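Local coordinates for ABC transporter substrate binding protein (Ribose) (PDB 5DKV) that probably serves as the sugar-binding component of an ABC transporter and binds alpha-D-tagatopyranose, at residues I88-T93 with Q100-A105; P111-D116 with I285-H290; D123-A128 with I296-G301. All blocks are in the same frame, centred on the assembly; numbering follows the deposited sequence.

In the fold
From the N terminus, contact 1 closes first: strand 87-90 leads through a short loop to helix 99-107, which packs back on it. Contact 2 opens next, where strand 112-115, the neighbour of 87-90 in the sheet, meets helix 276-291 after a long excursion. Before that helix is reached, contact 3 has opened in the loop between strands 112-115 and 137-140, and it closes only at strand 299-307; contacts 2 and 3 therefore cross, while contact 1 precedes both. A probable hydrogen bond, Ile88 O to Ile113 N (3.0 Å), ties contact 1 to contact 2; another, Thr114 OG1 to Tyr124 OH (2.7 Å), and Ile113 CD1 against Ile296 CD1 (3.8 Å) join contacts 2 and 3. All three reach one sheet.

Contact 1: I88-T93 with Q100-A105; sequences ILIAPT and QPLKKA
Ile90 presents its CG2 branch to the forked end of Leu102, lying 4.1 Å from Leu102 CD1 and equally near the other methyl, CD2, so that one branch meets both prongs of the fork. The two side chains approach at a slant. Ile90 owes this to its first torsion: CG1 stands opposite the backbone N (chi1 178°), which puts CG2 between N and the carbonyl carbon and on the helix side. Ile88 and Ala105 make the second apolar pair, again methyl against methyl. Ile88 uses its longer, CG1 branch, whose CD1 reaches Ala105 CB at 4.1 Å. There CG1 is opposite the carbonyl carbon (chi1 -64°), and chi2 of 163° extends the chain toward the helix. Residues 88 and 90 alternate with Leu89, which points to the other face of the sheet, among Ile30 and Leu32 of strand 29-33 and Ile113 of strand 112-115.

The four touching residues are all buried, but the segments bury just 163 Å² between them, with CA atoms no nearer than 8.7 Å (Ile88 CA to Ala105 CA). Neighbours complete the packing: Leu102 and Ala105 also rest on Met112, and helix 70-81 adds Leu77 against Leu102 and Ile81 against Ala105. Backbone bonds from Ile88 and Ile90 to Ile113 fix the strand in its sheet. Strand 87-90, helix 99-107 and strand 112-115, adjacent and parallel to the first, thus form a beta-alpha-beta unit, the building block of the Rossmann-like lobes of periplasmic sugar-binding proteins.

Contact 2: P111-D116 with I285-H290; sequences PMITVD and ISAYAH. With T6T (alpha-D-tagatopyranose), chain E.
Pro111 approaches the imidazole of His290 obliquely, its CB lying 3.6 Å from His290 CD2 and the neighbouring CG following along the same CD2-NE2 side of the ring. His290 is placed for it by a first torsion of 175°, which sets CG opposite the backbone N and sends the imidazole from the helix toward the start of the strand. Ile113, two residues beyond Pro111, points toward the same helix and probes it with the end of its longer branch: CD1 is 3.7 Å from Ser286 CB and 3.8 Å from the backbone N of Ala287. This methyl thus meets the helix backbone as well as side-chain carbon. The chi2 of Ile113, 174°, keeps the branch extended. Ser286 offers carbon to the isoleucine, while its OG is hydrogen-bonded to Tyr282 O, one turn back in the helix.

At the far end of 111-116, Asp116 turns to the sugar. Each carboxylate oxygen takes one hydroxyl of the sugar: O4 of the tagatopyranose donates to Asp116 OD1 and O5 to Asp116 OD2, both at 2.7 Å. Tyr42 OH is weakly bonded to OD2 as well. Asp254 and Arg178 are among the other residues that bond the ligand.

Strand 112-115 lies between strands 87-90 and 137-140, and helix 276-291 covers one face of this part of the sheet. Ala287 of the helix touches Ala87, Ser286 touches Ile138, and Ile285 packs on Ala52 and Ile56 of helix 40-56.

Contact 3: D123-A128 with I296-G301; sequences DYQTGA and IPTKIG
Lys299 NZ has two partners, Asp123 OD1 and a water: it donates to the carboxylate oxygen at 2.8 Å, forming a salt bridge, and to the water at 3.1 Å. The aspartate uses the lone pair of OD1 that points away from its other oxygen. Lys299 runs extended from its backbone until chi4 of 62° bends the ammonium group round toward the carboxylate. The same water accepts from Tyr124 N and donates to Thr298 O, 2.8 Å from the water oxygen, so this single molecule joins two backbone groups and the lysine in one network. A second water bridges the loop and the strand end, donating to Tyr124 O at 2.7 Å and bonding with Thr298 OG1.

Van der Waals contacts of the Thr298 methyl lie beside these bonds. CG2 of Thr298 is 3.6 Å from Tyr124 O and 4.0 Å from Gln125 CB; a chi1 of 60° places OG1 beside the second water and turns CG2 to the loop. Gln125 bends away beyond CB, and its NE2 is bonded to Pro134 O. Tyr124 sends its hydroxyl inward, to Thr114 OG1 and Ile119 N.

Farther along the loop, Thr126 OG1 accepts from Ala128 N at 3.3 Å, an ST turn, and is also bonded to Asp132. At the surface, then, a salt bridge and two bridging waters join the loop between strands 112-115 and 137-140 to the start of strand 299-307, which runs parallel to 137-140 in the sheet.

Contact 1: I88-T93 with Q100-A105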
# COMPACT_ATOMS: atom_id res chain seq x y z
N ILE A 88 -7.31 16.42 7.90
CA ILE A 88 -6.53 15.20 8.19
C ILE A 88 -6.53 14.27 7.00
O ILE A 88 -7.59 13.93 6.46
CB ILE A 88 -7.08 14.43 9.42
CG1 ILE A 88 -6.94 15.28 10.68
CG2 ILE A 88 -6.39 13.06 9.59
CD1 ILE A 88 -7.80 14.82 11.86
N LEU A 89 -5.33 13.89 6.57
CA LEU A 89 -5.13 12.75 5.69
C LEU A 89 -4.67 11.57 6.55
O LEU A 89 -3.74 11.71 7.35
CB LEU A 89 -4.06 13.06 4.65
CG LEU A 89 -4.21 14.37 3.86
CD1 LEU A 89 -3.08 14.51 2.86
CD2 LEU A 89 -5.50 14.44 3.12
N ILE A 90 -5.32 10.42 6.43
CA ILE A 90 -4.92 9.28 7.23
C ILE A 90 -5.04 7.97 6.45
O ILE A 90 -5.95 7.77 5.64
CB ILE A 90 -5.75 9.20 8.53
CG1 ILE A 90 -5.36 7.97 9.35
CG2 ILE A 90 -7.21 9.15 8.19
CD1 ILE A 90 -5.89 8.02 10.78
N ALA A 91 -4.10 7.07 6.70
CA ALA A 91 -4.20 5.71 6.23
C ALA A 91 -4.65 4.83 7.41
O ALA A 91 -3.81 4.38 8.22
CB ALA A 91 -2.87 5.23 5.66
N PRO A 92 -5.97 4.62 7.58
CA PRO A 92 -6.46 3.89 8.76
C PRO A 92 -5.96 2.47 8.76
O PRO A 92 -5.96 1.84 7.71
CB PRO A 92 -7.98 3.93 8.61
CG PRO A 92 -8.21 4.12 7.10
CD PRO A 92 -7.07 5.01 6.67
N THR A 93 -5.54 1.98 9.91
CA THR A 93 -5.00 0.64 10.02
C THR A 93 -6.05 -0.42 10.31
O THR A 93 -5.71 -1.58 10.50
CB THR A 93 -3.92 0.58 11.14
OG1 THR A 93 -4.43 1.19 12.33
CG2 THR A 93 -2.66 1.28 10.69
N GLN A 100 -14.94 5.12 14.82
CA GLN A 100 -15.37 6.03 15.88
C GLN A 100 -14.29 7.07 16.26
O GLN A 100 -14.62 8.24 16.52
CB GLN A 100 -15.82 5.25 17.12
CG GLN A 100 -17.17 4.55 16.94
CD GLN A 100 -18.29 5.52 16.53
OE1 GLN A 100 -18.38 6.64 17.04
NE2 GLN A 100 -19.13 5.08 15.60
N PRO A 101 -13.01 6.68 16.30
CA PRO A 101 -11.97 7.68 16.56
C PRO A 101 -11.95 8.79 15.51
O PRO A 101 -11.78 9.95 15.89
CB PRO A 101 -10.68 6.85 16.53
CG PRO A 101 -11.11 5.52 17.00
CD PRO A 101 -12.45 5.31 16.34
N LEU A 102 -12.12 8.46 14.23
CA LEU A 102 -12.18 9.50 13.20
C LEU A 102 -13.48 10.28 13.25
O LEU A 102 -13.50 11.47 12.94
CB LEU A 102 -11.97 8.89 11.80
CG LEU A 102 -10.51 8.53 11.52
CD1 LEU A 102 -10.40 7.72 10.24
CD2 LEU A 102 -9.65 9.79 11.44
N LYS A 103 -14.56 9.63 13.68
CA LYS A 103 -15.85 10.27 13.83
C LYS A 103 -15.77 11.44 14.82
O LYS A 103 -16.41 12.48 14.64
CB LYS A 103 -16.88 9.25 14.32
CG LYS A 103 -18.24 9.29 13.65
CD LYS A 103 -19.02 10.51 14.05
CE LYS A 103 -20.50 10.31 13.73
NZ LYS A 103 -21.35 10.66 14.90
N LYS A 104 -14.95 11.27 15.85
CA LYS A 104 -14.71 12.36 16.81
C LYS A 104 -14.12 13.60 16.14
O LYS A 104 -14.49 14.73 16.50
CB LYS A 104 -13.79 11.89 17.92
CG LYS A 104 -14.44 10.90 18.85
CD LYS A 104 -13.81 10.92 20.25
CE LYS A 104 -12.84 9.76 20.48
NZ LYS A 104 -13.21 9.01 21.71
N ALA A 105 -13.22 13.39 15.18
CA ALA A 105 -12.60 14.47 14.44
C ALA A 105 -13.65 15.12 13.55
O ALA A 105 -13.72 16.34 13.42
CB ALA A 105 -11.43 13.98 13.64

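Contact 2: P111-D116 with I285-H290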
# COMPACT_ATOMS: atom_id res chain seq x y z
N PRO A 111 -12.28 18.20 8.51
CA PRO A 111 -12.50 17.36 7.32
C PRO A 111 -11.37 16.37 7.13
O PRO A 111 -10.24 16.63 7.55
CB PRO A 111 -12.53 18.38 6.16
CG PRO A 111 -11.69 19.52 6.66
CD PRO A 111 -12.00 19.61 8.14
N MET A 112 -11.66 15.24 6.49
CA MET A 112 -10.65 14.21 6.32
C MET A 112 -10.80 13.44 5.03
O MET A 112 -11.87 13.38 4.41
CB MET A 112 -10.69 13.23 7.47
CG MET A 112 -11.93 12.39 7.47
SD MET A 112 -11.99 11.41 8.95
CE MET A 112 -12.38 12.70 10.14
N ILE A 113 -9.66 12.89 4.62
CA ILE A 113 -9.51 12.06 3.45
C ILE A 113 -8.74 10.82 3.88
O ILE A 113 -7.77 10.95 4.65
CB ILE A 113 -8.74 12.84 2.35
CG1 ILE A 113 -9.63 13.95 1.81
CG2 ILE A 113 -8.28 11.92 1.21
CD1 ILE A 113 -8.95 14.88 0.81
N THR A 114 -9.13 9.63 3.42
CA THR A 114 -8.29 8.47 3.71
C THR A 114 -7.45 8.16 2.45
O THR A 114 -7.89 8.27 1.30
CB THR A 114 -9.08 7.22 4.21
OG1 THR A 114 -9.84 6.62 3.15
CG2 THR A 114 -10.02 7.60 5.34
N VAL A 115 -6.19 7.89 2.72
CA VAL A 115 -5.20 7.60 1.71
C VAL A 115 -4.74 6.17 1.92
O VAL A 115 -4.57 5.73 3.06
CB VAL A 115 -3.99 8.59 1.77
CG1 VAL A 115 -4.42 9.99 1.30
CG2 VAL A 115 -3.37 8.69 3.18
N ASP A 116 -4.57 5.44 0.81
CA ASP A 116 -4.11 4.03 0.78
C ASP A 116 -5.20 3.06 1.21
O ASP A 116 -5.70 2.25 0.40
CB ASP A 116 -2.85 3.85 1.62
CG ASP A 116 -2.30 2.45 1.53
OD1 ASP A 116 -2.28 1.88 0.41
OD2 ASP A 116 -1.85 1.94 2.59
N ILE A 285 -3.61 18.30 -2.24
CA ILE A 285 -4.34 19.22 -3.12
C ILE A 285 -5.85 19.13 -2.91
O ILE A 285 -6.54 20.13 -2.91
CB ILE A 285 -4.03 18.96 -4.60
CG1 ILE A 285 -2.54 19.19 -4.90
CG2 ILE A 285 -4.87 19.89 -5.47
CD1 ILE A 285 -2.03 20.62 -4.64
N SER A 286 -6.38 17.91 -2.75
CA SER A 286 -7.81 17.74 -2.52
C SER A 286 -8.23 18.36 -1.19
O SER A 286 -9.29 18.95 -1.06
CB SER A 286 -8.16 16.24 -2.55
OG SER A 286 -7.89 15.67 -3.83
N ALA A 287 -7.39 18.23 -0.16
CA ALA A 287 -7.72 18.89 1.11
C ALA A 287 -7.76 20.40 0.92
O ALA A 287 -8.67 21.06 1.42
CB ALA A 287 -6.74 18.54 2.17
N TYR A 288 -6.79 20.92 0.18
CA TYR A 288 -6.73 22.37 -0.05
C TYR A 288 -7.99 22.85 -0.80
O TYR A 288 -8.61 23.87 -0.44
CB TYR A 288 -5.46 22.72 -0.85
CG TYR A 288 -5.43 24.17 -1.19
CD1 TYR A 288 -4.93 25.09 -0.30
CD2 TYR A 288 -5.96 24.63 -2.38
CE1 TYR A 288 -4.93 26.44 -0.59
CE2 TYR A 288 -5.97 25.98 -2.67
CZ TYR A 288 -5.45 26.88 -1.78
OH TYR A 288 -5.47 28.24 -2.06
N ALA A 289 -8.35 22.10 -1.83
CA ALA A 289 -9.51 22.40 -2.65
C ALA A 289 -10.76 22.43 -1.77
O ALA A 289 -11.52 23.37 -1.78
CB ALA A 289 -9.66 21.39 -3.77
N HIS A 290 -10.92 21.40 -0.95
CA HIS A 290 -12.04 21.39 -0.03
C HIS A 290 -12.08 22.61 0.90
O HIS A 290 -13.12 23.23 1.11
CB HIS A 290 -12.03 20.14 0.84
CG HIS A 290 -13.10 20.17 1.89
ND1 HIS A 290 -14.43 19.93 1.59
CD2 HIS A 290 -13.06 20.46 3.21
CE1 HIS A 290 -15.16 20.06 2.68
NE2 HIS A 290 -14.35 20.38 3.68
O3 T6T E . 1.72 -1.91 0.50
C3 T6T E . 1.78 -0.70 1.23
C4 T6T E . 0.41 -0.24 1.51
O4 T6T E . -0.28 0.03 0.23
C5 T6T E . -0.32 -1.24 2.30
O5 T6T E . -1.62 -0.76 2.68
C6 T6T E . 0.38 -1.54 3.61
O6 T6T E . 1.76 -1.95 3.34
C2 T6T E . 2.48 -0.95 2.58
O2 T6T E . 2.54 0.28 3.26
C1 T6T E . 3.83 -1.55 2.47
O1 T6T E . 4.71 -0.75 1.76

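Contact 3: D123-A128 with I296-G301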
# COMPACT_ATOMS: atom_id res chain seq x y z
N ASP A 123 -16.54 3.76 0.38
CA ASP A 123 -17.50 4.58 -0.36
C ASP A 123 -17.96 5.70 0.55
O ASP A 123 -18.63 5.46 1.58
CB ASP A 123 -18.69 3.74 -0.85
CG ASP A 123 -18.29 2.69 -1.84
OD1 ASP A 123 -17.58 3.04 -2.80
OD2 ASP A 123 -18.66 1.52 -1.65
N TYR A 124 -17.57 6.92 0.20
CA TYR A 124 -17.81 8.06 1.07
C TYR A 124 -18.80 9.07 0.50
O TYR A 124 -19.02 9.11 -0.71
CB TYR A 124 -16.50 8.77 1.35
CG TYR A 124 -15.41 7.94 2.00
CD1 TYR A 124 -15.70 6.95 2.96
CD2 TYR A 124 -14.08 8.15 1.67
CE1 TYR A 124 -14.65 6.20 3.55
CE2 TYR A 124 -13.06 7.44 2.25
CZ TYR A 124 -13.35 6.45 3.19
OH TYR A 124 -12.32 5.74 3.79
N GLN A 125 -19.36 9.90 1.38
CA GLN A 125 -20.30 10.95 0.99
C GLN A 125 -21.49 10.39 0.22
O GLN A 125 -22.03 11.05 -0.65
CB GLN A 125 -19.60 12.03 0.17
CG GLN A 125 -18.45 12.70 0.89
CD GLN A 125 -18.90 13.52 2.09
OE1 GLN A 125 -19.74 14.40 1.97
NE2 GLN A 125 -18.33 13.22 3.26
N THR A 126 -21.88 9.16 0.55
CA THR A 126 -23.05 8.55 -0.08
C THR A 126 -24.35 8.93 0.62
O THR A 126 -25.43 8.79 0.05
CB THR A 126 -22.94 7.02 -0.08
OG1 THR A 126 -23.11 6.53 1.26
CG2 THR A 126 -21.58 6.59 -0.60
N GLY A 127 -24.23 9.39 1.86
CA GLY A 127 -25.39 9.76 2.66
C GLY A 127 -25.85 8.68 3.63
O GLY A 127 -26.79 8.90 4.39
N ALA A 128 -25.18 7.53 3.61
CA ALA A 128 -25.51 6.42 4.51
C ALA A 128 -24.29 5.56 4.87
O ALA A 128 -23.29 5.56 4.15
CB ALA A 128 -26.60 5.56 3.88
N ILE A 296 -14.69 17.97 -4.33
CA ILE A 296 -13.64 17.05 -4.73
C ILE A 296 -14.21 15.65 -4.98
O ILE A 296 -15.26 15.28 -4.43
CB ILE A 296 -12.52 17.00 -3.66
CG1 ILE A 296 -13.01 16.40 -2.35
CG2 ILE A 296 -11.94 18.40 -3.43
CD1 ILE A 296 -11.86 16.09 -1.37
N PRO A 297 -13.53 14.86 -5.83
CA PRO A 297 -14.00 13.49 -6.10
C PRO A 297 -14.00 12.62 -4.84
O PRO A 297 -13.13 12.79 -3.99
CB PRO A 297 -12.98 12.93 -7.09
CG PRO A 297 -12.16 14.08 -7.54
CD PRO A 297 -12.28 15.18 -6.52
N THR A 298 -14.95 11.70 -4.70
CA THR A 298 -14.96 10.83 -3.53
C THR A 298 -13.98 9.69 -3.69
O THR A 298 -13.70 8.97 -2.72
CB THR A 298 -16.34 10.22 -3.28
OG1 THR A 298 -16.70 9.45 -4.41
CG2 THR A 298 -17.41 11.29 -3.06
N LYS A 299 -13.48 9.52 -4.91
CA LYS A 299 -12.42 8.54 -5.19
C LYS A 299 -11.39 9.03 -6.20
O LYS A 299 -11.75 9.58 -7.23
CB LYS A 299 -13.01 7.25 -5.73
CG LYS A 299 -13.83 6.49 -4.72
CD LYS A 299 -14.35 5.19 -5.33
CE LYS A 299 -15.28 4.45 -4.37
NZ LYS A 299 -16.50 5.25 -4.05
N ILE A 300 -10.11 8.81 -5.90
CA ILE A 300 -9.08 8.97 -6.92
C ILE A 300 -8.21 7.73 -6.87
O ILE A 300 -7.66 7.39 -5.81
CB ILE A 300 -8.20 10.23 -6.69
CG1 ILE A 300 -9.07 11.46 -6.54
CG2 ILE A 300 -7.22 10.39 -7.86
CD1 ILE A 300 -8.29 12.74 -6.26
N GLY A 301 -8.12 7.07 -8.02
CA GLY A 301 -7.38 5.83 -8.16
C GLY A 301 -6.04 6.12 -8.81
O GLY A 301 -5.99 6.69 -9.89
O HOH W 1 -15.39 7.00 -1.76
O HOH W 2 -18.74 7.86 -3.13